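Local atomic coordinates of nisin immunity protein (Lactococcus lactis subsp. lactis, PDB entry 5XHB), a protein that takes part, as a lipoprotein of the cell membrane, in the immunity of its producer against nisin supplied from outside. Residues Val68-Tyr76 and Met85-Ile94; Asp119-Asn127 and Ile132-Ser140. All coordinates share one frame; numbering follows the deposited sequence.

Contact 1. Residues Val68-Tyr76 and Met85-Ile94; sequences VTLVLNNIY and MGINDRYYKI
Asn88, at the tight turn that ends strand 83-87, reaches across to the backbone of strand 67-78 with both ends of its amide. From CB, CG stands beside the backbone N and anti to the carbonyl carbon (chi1 -74°), which brings the amide up to the edge of strand 67-78. There OD1 takes the N-H of Val71, with Val71 N 2.7 Å from Asn88 OD1 and almost in line with the side-chain C=O; the same oxygen rests against Leu70 CA. ND2 gives a longer bond, 3.2 Å from Asn88 ND2 to Thr69 O, and this acceptor lies in the amide plane. Asn88 N completes the set by donating to Val71 O, and a water that donates to both Val71 O and Asn88 O bridges the same spot.

Farther along, Asn73 N donates to Gly86 O at 2.8 Å. Gly86 N bonds to Asn74 O at 3.1 Å and only weakly to Asn73 O, so the pairing slips here and Ile75, not Asn74, lies across from Met85. Leu72 CD2 touches Ile87 CD1 at 3.6 Å, the two side chains lying alongside each other and pointing the same way, while the selenomethionine Met85, bent at chi3, brings CE against Ile75 CG1. Phe20 adds to this apolar side. Tyr91 turns its edge to one face of the Tyr76 ring, Tyr91 CE2 lying 3.7 Å from Tyr76 CE1, planes 83° apart: a T-shaped pair. Asn74 ND2 donates to Tyr76 OH, while Asn74 OD1 accepts from Phe46 N.

An asparagine amide thus extends the backbone pairing of an antiparallel hairpin past its last paired residues; Leu72, Ile75, Met85 and Ile87 make one face apolar, while the tyrosine pair stands on the other.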
loop_
_atom_site.group_PDB
_atom_site.type_symbol
_atom_site.label_atom_id
_atom_site.label_comp_id
_atom_site.label_asym_id
_atom_site.label_seq_id
_atom_site.Cartn_x
_atom_site.Cartn_y
_atom_site.Cartn_z
ATOM N N VAL A 68 -9.613 16.035 1.687
ATOM C CA VAL A 68 -8.997 16.497 0.454
ATOM C C VAL A 68 -9.988 16.258 -0.681
ATOM O O VAL A 68 -10.703 15.254 -0.691
ATOM C CB VAL A 68 -7.646 15.795 0.181
ATOM C CG1 VAL A 68 -7.830 14.303 0.083
ATOM C CG2 VAL A 68 -7.010 16.331 -1.091
ATOM N N THR A 69 -10.063 17.215 -1.602
ATOM C CA THR A 69 -10.965 17.123 -2.740
ATOM C C THR A 69 -10.191 16.672 -3.969
ATOM O O THR A 69 -9.166 17.257 -4.318
ATOM C CB THR A 69 -11.653 18.466 -3.034
ATOM O OG1 THR A 69 -12.323 18.919 -1.853
ATOM C CG2 THR A 69 -12.654 18.321 -4.167
ATOM N N LEU A 70 -10.672 15.612 -4.604
ATOM C CA LEU A 70 -10.020 15.086 -5.795
ATOM C C LEU A 70 -10.897 15.267 -7.013
ATOM O O LEU A 70 -12.063 14.868 -7.025
ATOM C CB LEU A 70 -9.691 13.609 -5.629
ATOM C CG LEU A 70 -8.806 13.202 -4.460
ATOM C CD1 LEU A 70 -8.655 11.692 -4.492
ATOM C CD2 LEU A 70 -7.449 13.898 -4.522
ATOM N N VAL A 71 -10.336 15.872 -8.045
ATOM C CA VAL A 71 -11.013 15.893 -9.330
ATOM C C VAL A 71 -10.360 14.871 -10.263
ATOM O O VAL A 71 -9.194 15.030 -10.656
ATOM C CB VAL A 71 -10.981 17.298 -9.955
ATOM C CG1 VAL A 71 -11.449 17.250 -11.399
ATOM C CG2 VAL A 71 -11.853 18.233 -9.133
ATOM N N LEU A 72 -11.115 13.819 -10.591
ATOM C CA LEU A 72 -10.670 12.763 -11.495
ATOM C C LEU A 72 -11.146 13.092 -12.895
ATOM O O LEU A 72 -12.345 13.234 -13.131
ATOM C CB LEU A 72 -11.220 11.393 -11.062
ATOM C CG LEU A 72 -11.258 11.130 -9.557
ATOM C CD1 LEU A 72 -11.881 9.770 -9.273
ATOM C CD2 LEU A 72 -9.871 11.195 -9.008
ATOM N N ASN A 73 -10.216 13.210 -13.831
ATOM C CA ASN A 73 -10.558 13.805 -15.113
ATOM C C ASN A 73 -9.813 13.179 -16.280
ATOM O O ASN A 73 -8.630 13.471 -16.489
ATOM C CB ASN A 73 -10.270 15.302 -15.059
ATOM C CG ASN A 73 -10.890 16.067 -16.216
ATOM O OD1 ASN A 73 -11.828 15.597 -16.875
ATOM N ND2 ASN A 73 -10.371 17.262 -16.462
ATOM N N ASN A 74 -10.524 12.318 -17.013
ATOM C CA ASN A 74 -10.066 11.686 -18.248
ATOM C C ASN A 74 -9.002 10.626 -18.059
ATOM O O ASN A 74 -8.236 10.660 -17.103
ATOM C CB ASN A 74 -9.542 12.730 -19.226
ATOM C CG ASN A 74 -10.544 13.827 -19.474
ATOM O OD1 ASN A 74 -11.747 13.601 -19.404
ATOM N ND2 ASN A 74 -10.056 15.025 -19.746
ATOM N N ILE A 75 -8.986 9.682 -18.994
ATOM C CA ILE A 75 -7.908 8.706 -19.114
ATOM C C ILE A 75 -7.127 9.032 -20.375
ATOM O O ILE A 75 -7.726 9.272 -21.428
ATOM C CB ILE A 75 -8.448 7.257 -19.178
ATOM C CG1 ILE A 75 -9.135 6.900 -17.865
ATOM C CG2 ILE A 75 -7.318 6.257 -19.484
ATOM C CD1 ILE A 75 -9.542 5.459 -17.740
ATOM N N TYR A 76 -5.802 9.062 -20.255
ATOM C CA TYR A 76 -4.895 9.368 -21.354
ATOM C C TYR A 76 -3.954 8.217 -21.664
ATOM O O TYR A 76 -3.634 7.414 -20.784
ATOM C CB TYR A 76 -4.033 10.582 -21.017
ATOM C CG TYR A 76 -4.813 11.809 -20.693
ATOM C CD1 TYR A 76 -5.353 11.995 -19.428
ATOM C CD2 TYR A 76 -5.009 12.796 -21.645
ATOM C CE1 TYR A 76 -6.070 13.128 -19.123
ATOM C CE2 TYR A 76 -5.731 13.936 -21.345
ATOM C CZ TYR A 76 -6.260 14.091 -20.088
ATOM O OH TYR A 76 -6.979 15.221 -19.782
HETATM N N MSE A 85 -4.437 8.718 -15.566
HETATM C CA MSE A 85 -5.653 9.429 -15.250
HETATM C C MSE A 85 -5.318 10.804 -14.720
HETATM O O MSE A 85 -4.377 10.962 -13.946
HETATM C CB MSE A 85 -6.483 8.665 -14.230
HETATM C CG MSE A 85 -7.790 9.371 -13.893
HETATM SE SE MSE A 85 -8.878 8.306 -12.691
HETATM C CE MSE A 85 -9.281 6.807 -13.906
ATOM N N GLY A 86 -6.084 11.804 -15.142
ATOM C CA GLY A 86 -5.914 13.135 -14.580
ATOM C C GLY A 86 -6.440 13.164 -13.157
ATOM O O GLY A 86 -7.604 12.826 -12.911
ATOM N N ILE A 87 -5.574 13.536 -12.217
ATOM C CA ILE A 87 -5.961 13.693 -10.828
ATOM C C ILE A 87 -5.554 15.086 -10.373
ATOM O O ILE A 87 -4.365 15.370 -10.226
ATOM C CB ILE A 87 -5.299 12.673 -9.877
ATOM C CG1 ILE A 87 -5.346 11.246 -10.450
ATOM C CG2 ILE A 87 -5.982 12.745 -8.508
ATOM C CD1 ILE A 87 -6.723 10.673 -10.568
ATOM N N ASN A 88 -6.541 15.933 -10.131
ATOM C CA ASN A 88 -6.288 17.345 -9.842
ATOM C C ASN A 88 -5.372 17.904 -10.916
ATOM O O ASN A 88 -5.721 17.835 -12.091
ATOM C CB ASN A 88 -5.728 17.524 -8.429
ATOM C CG ASN A 88 -6.804 17.321 -7.375
ATOM O OD1 ASN A 88 -7.914 16.919 -7.711
ATOM N ND2 ASN A 88 -6.493 17.601 -6.111
ATOM N N ASP A 89 -4.210 18.426 -10.536
ATOM C CA ASP A 89 -3.317 19.050 -11.511
ATOM C C ASP A 89 -2.221 18.107 -12.009
ATOM O O ASP A 89 -1.274 18.553 -12.642
ATOM C CB ASP A 89 -2.665 20.306 -10.916
ATOM C CG ASP A 89 -1.810 19.992 -9.698
ATOM O OD1 ASP A 89 -2.146 19.037 -8.963
ATOM O OD2 ASP A 89 -0.796 20.690 -9.475
ATOM N N ARG A 90 -2.353 16.810 -11.735
ATOM C CA ARG A 90 -1.327 15.850 -12.128
ATOM C C ARG A 90 -1.913 14.712 -12.949
ATOM O O ARG A 90 -3.107 14.690 -13.232
ATOM C CB ARG A 90 -0.628 15.281 -10.898
ATOM C CG ARG A 90 0.183 16.311 -10.124
ATOM C CD ARG A 90 0.162 15.976 -8.650
ATOM N NE ARG A 90 1.131 16.751 -7.891
ATOM C CZ ARG A 90 1.725 16.315 -6.785
ATOM N NH1 ARG A 90 1.452 15.106 -6.315
ATOM N NH2 ARG A 90 2.601 17.084 -6.152
ATOM N N TYR A 91 -1.044 13.776 -13.318
ATOM C CA TYR A 91 -1.434 12.559 -14.024
ATOM C C TYR A 91 -0.827 11.358 -13.320
ATOM O O TYR A 91 0.352 11.378 -12.961
ATOM C CB TYR A 91 -0.967 12.587 -15.473
ATOM C CG TYR A 91 -1.459 13.785 -16.255
ATOM C CD1 TYR A 91 -0.779 14.995 -16.206
ATOM C CD2 TYR A 91 -2.587 13.695 -17.057
ATOM C CE1 TYR A 91 -1.212 16.086 -16.929
ATOM C CE2 TYR A 91 -3.030 14.785 -17.786
ATOM C CZ TYR A 91 -2.337 15.978 -17.715
ATOM O OH TYR A 91 -2.775 17.067 -18.438
ATOM N N TYR A 92 -1.622 10.312 -13.121
ATOM C CA TYR A 92 -1.112 9.134 -12.438
ATOM C C TYR A 92 -1.415 7.897 -13.251
ATOM O O TYR A 92 -2.522 7.749 -13.772
ATOM C CB TYR A 92 -1.708 9.024 -11.031
ATOM C CG TYR A 92 -1.093 9.995 -10.052
ATOM C CD1 TYR A 92 -1.625 11.266 -9.877
ATOM C CD2 TYR A 92 0.036 9.641 -9.311
ATOM C CE1 TYR A 92 -1.046 12.163 -8.990
ATOM C CE2 TYR A 92 0.607 10.524 -8.416
ATOM C CZ TYR A 92 0.064 11.782 -8.263
ATOM O OH TYR A 92 0.631 12.668 -7.380
ATOM N N LYS A 93 -0.418 7.024 -13.370
ATOM C CA LYS A 93 -0.568 5.785 -14.125
ATOM C C LYS A 93 -1.685 4.948 -13.531
ATOM O O LYS A 93 -1.868 4.939 -12.316
ATOM C CB LYS A 93 0.750 4.990 -14.111
ATOM C CG LYS A 93 0.764 3.749 -15.013
ATOM C CD LYS A 93 2.103 2.957 -14.881
ATOM C CE LYS A 93 3.294 3.730 -15.414
ATOM N NZ LYS A 93 4.623 3.039 -15.161
ATOM N N ILE A 94 -2.438 4.265 -14.388
ATOM C CA ILE A 94 -3.401 3.280 -13.919
ATOM C C ILE A 94 -2.884 1.902 -14.335
ATOM O O ILE A 94 -2.190 1.776 -15.346
ATOM C CB ILE A 94 -4.828 3.508 -14.478
ATOM C CG1 ILE A 94 -4.848 3.422 -16.010
ATOM C CG2 ILE A 94 -5.423 4.830 -13.953
ATOM C CD1 ILE A 94 -6.243 3.268 -16.601
HETATM O O HOH W 1 -8.023 16.582 -12.826
#

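Contact 2. Residues Asp119-Asn127 and Ile132-Ser140. With SO4 (sulfate ion), chain B.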
loop_
_atom_site.group_PDB
_atom_site.type_symbol
_atom_site.label_atom_id
_atom_site.label_comp_id
_atom_site.label_asym_id
_atom_site.label_seq_id
_atom_site.Cartn_x
_atom_site.Cartn_y
_atom_site.Cartn_z
ATOM N N ASP A 119 5.050 7.887 6.579
ATOM C CA ASP A 119 4.156 6.803 6.972
ATOM C C ASP A 119 4.305 5.621 6.022
ATOM O O ASP A 119 3.992 4.480 6.372
ATOM C CB ASP A 119 2.703 7.285 6.984
ATOM C CG ASP A 119 2.038 7.113 8.338
ATOM O OD1 ASP A 119 2.730 6.701 9.298
ATOM O OD2 ASP A 119 0.822 7.405 8.445
ATOM N N ASP A 120 4.807 5.912 4.827
ATOM C CA ASP A 120 4.822 4.958 3.720
ATOM C C ASP A 120 6.076 4.087 3.738
ATOM O O ASP A 120 6.730 3.886 2.711
ATOM C CB ASP A 120 4.713 5.711 2.390
ATOM C CG ASP A 120 4.023 4.903 1.308
ATOM O OD1 ASP A 120 3.888 3.670 1.472
ATOM O OD2 ASP A 120 3.629 5.506 0.283
ATOM N N ASN A 121 6.418 3.590 4.919
ATOM C CA ASN A 121 7.568 2.706 5.082
ATOM C C ASN A 121 7.262 1.657 6.138
ATOM O O ASN A 121 6.279 1.775 6.873
ATOM C CB ASN A 121 8.825 3.491 5.454
ATOM C CG ASN A 121 8.532 4.655 6.367
ATOM O OD1 ASN A 121 8.027 4.478 7.476
ATOM N ND2 ASN A 121 8.855 5.863 5.911
ATOM N N PHE A 122 8.086 0.616 6.189
ATOM C CA PHE A 122 7.872 -0.479 7.124
ATOM C C PHE A 122 8.793 -0.311 8.329
ATOM O O PHE A 122 9.997 -0.159 8.174
ATOM C CB PHE A 122 8.122 -1.829 6.438
ATOM C CG PHE A 122 7.215 -2.093 5.263
ATOM C CD1 PHE A 122 5.957 -2.624 5.451
ATOM C CD2 PHE A 122 7.623 -1.804 3.974
ATOM C CE1 PHE A 122 5.108 -2.866 4.370
ATOM C CE2 PHE A 122 6.785 -2.042 2.900
ATOM C CZ PHE A 122 5.530 -2.572 3.096
ATOM N N VAL A 123 8.216 -0.339 9.523
ATOM C CA VAL A 123 8.976 -0.153 10.751
ATOM C C VAL A 123 8.515 -1.186 11.762
ATOM O O VAL A 123 7.315 -1.372 11.953
ATOM C CB VAL A 123 8.774 1.288 11.332
ATOM C CG1 VAL A 123 9.359 1.417 12.739
ATOM C CG2 VAL A 123 9.379 2.336 10.399
ATOM N N ILE A 124 9.453 -1.865 12.407
ATOM C CA ILE A 124 9.081 -2.812 13.450
ATOM C C ILE A 124 8.472 -2.010 14.581
ATOM O O ILE A 124 9.023 -0.986 14.965
ATOM C CB ILE A 124 10.285 -3.624 13.958
ATOM C CG1 ILE A 124 10.873 -4.471 12.820
ATOM C CG2 ILE A 124 9.858 -4.539 15.099
ATOM C CD1 ILE A 124 12.272 -4.977 13.122
ATOM N N ASP A 125 7.322 -2.451 15.081
ATOM C CA ASP A 125 6.604 -1.703 16.108
ATOM C C ASP A 125 7.444 -1.593 17.378
ATOM O O ASP A 125 8.006 -2.577 17.843
ATOM C CB ASP A 125 5.263 -2.367 16.408
ATOM C CG ASP A 125 4.399 -1.531 17.339
ATOM O OD1 ASP A 125 3.662 -0.641 16.845
ATOM O OD2 ASP A 125 4.455 -1.765 18.560
ATOM N N LYS A 126 7.520 -0.392 17.935
ATOM C CA LYS A 126 8.377 -0.138 19.095
ATOM C C LYS A 126 7.885 -0.858 20.343
ATOM O O LYS A 126 8.668 -1.189 21.223
ATOM C CB LYS A 126 8.458 1.368 19.372
ATOM C CG LYS A 126 9.478 1.753 20.437
ATOM C CD LYS A 126 9.427 3.249 20.753
ATOM C CE LYS A 126 8.087 3.664 21.359
ATOM N NZ LYS A 126 8.079 5.098 21.798
ATOM N N ASN A 127 6.583 -1.102 20.421
ATOM C CA ASN A 127 6.007 -1.667 21.639
ATOM C C ASN A 127 5.849 -3.180 21.604
ATOM O O ASN A 127 5.927 -3.838 22.643
ATOM C CB ASN A 127 4.658 -1.013 21.916
ATOM C CG ASN A 127 4.775 0.491 22.078
ATOM O OD1 ASN A 127 4.119 1.256 21.375
ATOM N ND2 ASN A 127 5.632 0.920 22.993
ATOM N N ILE A 132 4.346 -4.925 12.877
ATOM C CA ILE A 132 4.982 -3.987 11.976
ATOM C C ILE A 132 4.042 -2.829 11.702
ATOM O O ILE A 132 2.844 -3.038 11.488
ATOM C CB ILE A 132 5.384 -4.672 10.654
ATOM C CG1 ILE A 132 6.569 -5.597 10.923
ATOM C CG2 ILE A 132 5.761 -3.639 9.591
ATOM C CD1 ILE A 132 7.075 -6.269 9.712
ATOM N N ASP A 133 4.588 -1.619 11.738
ATOM C CA ASP A 133 3.831 -0.407 11.415
ATOM C C ASP A 133 4.007 -0.046 9.943
ATOM O O ASP A 133 5.135 0.001 9.439
ATOM C CB ASP A 133 4.286 0.775 12.271
ATOM C CG ASP A 133 4.271 0.475 13.762
ATOM O OD1 ASP A 133 3.585 -0.475 14.196
ATOM O OD2 ASP A 133 4.964 1.201 14.499
ATOM N N TYR A 134 2.900 0.228 9.263
ATOM C CA TYR A 134 2.949 0.613 7.859
ATOM C C TYR A 134 1.720 1.435 7.471
ATOM O O TYR A 134 0.585 1.015 7.704
ATOM C CB TYR A 134 3.054 -0.626 6.961
ATOM C CG TYR A 134 2.881 -0.326 5.482
ATOM C CD1 TYR A 134 3.827 0.423 4.794
ATOM C CD2 TYR A 134 1.777 -0.801 4.780
ATOM C CE1 TYR A 134 3.685 0.695 3.444
ATOM C CE2 TYR A 134 1.619 -0.528 3.422
ATOM C CZ TYR A 134 2.580 0.217 2.766
ATOM O OH TYR A 134 2.438 0.499 1.430
HETATM N N MSE A 135 1.953 2.602 6.883
HETATM C CA MSE A 135 0.860 3.450 6.379
HETATM C C MSE A 135 -0.180 3.798 7.438
HETATM O O MSE A 135 -1.373 3.881 7.136
HETATM C CB MSE A 135 0.159 2.777 5.197
HETATM C CG MSE A 135 0.886 2.939 3.882
HETATM SE SE MSE A 135 0.897 4.805 3.287
HETATM C CE MSE A 135 -1.041 5.002 3.014
ATOM N N GLY A 136 0.277 3.993 8.671
ATOM C CA GLY A 136 -0.597 4.401 9.757
ATOM C C GLY A 136 -1.379 3.247 10.336
ATOM O O GLY A 136 -2.239 3.439 11.189
ATOM N N ASN A 137 -1.084 2.039 9.862
ATOM C CA ASN A 137 -1.724 0.834 10.365
ATOM C C ASN A 137 -0.710 -0.063 11.085
ATOM O O ASN A 137 0.498 0.096 10.926
ATOM C CB ASN A 137 -2.376 0.043 9.222
ATOM C CG ASN A 137 -3.378 0.861 8.436
ATOM O OD1 ASN A 137 -4.207 1.564 9.007
ATOM N ND2 ASN A 137 -3.304 0.770 7.110
ATOM N N ILE A 138 -1.218 -1.010 11.860
ATOM C CA ILE A 138 -0.375 -1.956 12.583
ATOM C C ILE A 138 -0.681 -3.338 12.051
ATOM O O ILE A 138 -1.842 -3.667 11.822
ATOM C CB ILE A 138 -0.618 -1.887 14.110
ATOM C CG1 ILE A 138 -0.388 -0.457 14.597
ATOM C CG2 ILE A 138 0.294 -2.861 14.857
ATOM C CD1 ILE A 138 -0.051 -0.346 16.072
ATOM N N TYR A 139 0.364 -4.129 11.828
ATOM C CA TYR A 139 0.245 -5.441 11.213
ATOM C C TYR A 139 0.811 -6.487 12.131
ATOM O O TYR A 139 1.894 -6.313 12.666
ATOM C CB TYR A 139 0.978 -5.479 9.861
ATOM C CG TYR A 139 0.284 -4.593 8.861
ATOM C CD1 TYR A 139 0.505 -3.226 8.860
ATOM C CD2 TYR A 139 -0.621 -5.130 7.941
ATOM C CE1 TYR A 139 -0.155 -2.399 7.973
ATOM C CE2 TYR A 139 -1.287 -4.313 7.040
ATOM C CZ TYR A 139 -1.049 -2.948 7.064
ATOM O OH TYR A 139 -1.714 -2.113 6.195
ATOM N N SER A 140 0.084 -7.578 12.302
ATOM C CA SER A 140 0.559 -8.674 13.126
ATOM C C SER A 140 1.261 -9.725 12.271
ATOM O O SER A 140 0.683 -10.204 11.300
ATOM C CB SER A 140 -0.611 -9.305 13.880
ATOM O OG SER A 140 -0.159 -10.442 14.583
HETATM S S SO4 B . -0.797 -0.333 -1.206
HETATM O O1 SO4 B . -0.313 -1.453 -2.040
HETATM O O2 SO4 B . 0.291 0.163 -0.369
HETATM O O3 SO4 B . -1.281 0.763 -2.044
HETATM O O4 SO4 B . -1.878 -0.852 -0.375
HETATM O O HOH W 2 2.812 3.650 9.948
HETATM O O HOH W 3 6.106 1.846 16.914
#
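Asp133 N donates to Val123 O at 2.7 Å, and Val123 N returns a bond to Asp133 O; together they tie the short strand 123-124 to strand 131-134. Beyond this pair, Asp119 O accepts from Met135 N at 2.8 Å, and a water joins Asp119 OD1 to Gly136 N in the type I' turn.

Phe122 and Tyr134 form an offset stack, centroids 4.3 Å apart and planes at 12°, with Phe122 CE1 over the rim of the Tyr134 ring. CG of the selenomethionine Met135 lies against the opposite face, so the tyrosine is sandwiched. With CG anti to the backbone N (chi1 170°), the Tyr134 ring runs out between Phe122 and Met135 and its OH reaches the sulfate, donating to O2 at 2.8 Å. The ion, probably from the crystallisation liquor, is also held by Ala105, Arg107, Leu207 and Thr208.

At the other end Asp125 OD1 lies 2.7 Å from Asp133 OD1, the carboxylate planes 81° apart; one of the acids probably holds a proton. Asp125 OD2 accepts from Asn127 N in an Asx turn, and a water links Asp133 OD2 to Lys126 N.

The hairpin forms an edge of the C-terminal sheet: strand 137-145 pairs in turn with strand 218-224, while Phe122 packs on Ile199 and meets Phe211 edge-to-face.

Contacts 1 and 2 join neighbouring antiparallel strands in two different sheets, on opposite sides of the chain's centre. Their centres are 29 Å apart, and their nearest atoms stay about 10 Å apart without touching. Contact 1 lies inside the N-terminal sheet, where strands 39-53 and 25-33 continue the pairing beyond its hairpin; half of its touching residues are buried and none is exposed. Contact 2 sits at the margin of the C-terminal sheet, with as many exposed as buried residues. The chemistry follows: apolar packing, a tyrosine pair and an asparagine amide on the backbone in 68-76/85-94, against an offset stack and sulfate at one end and a close pair of acids at the other in 119-127/132-140.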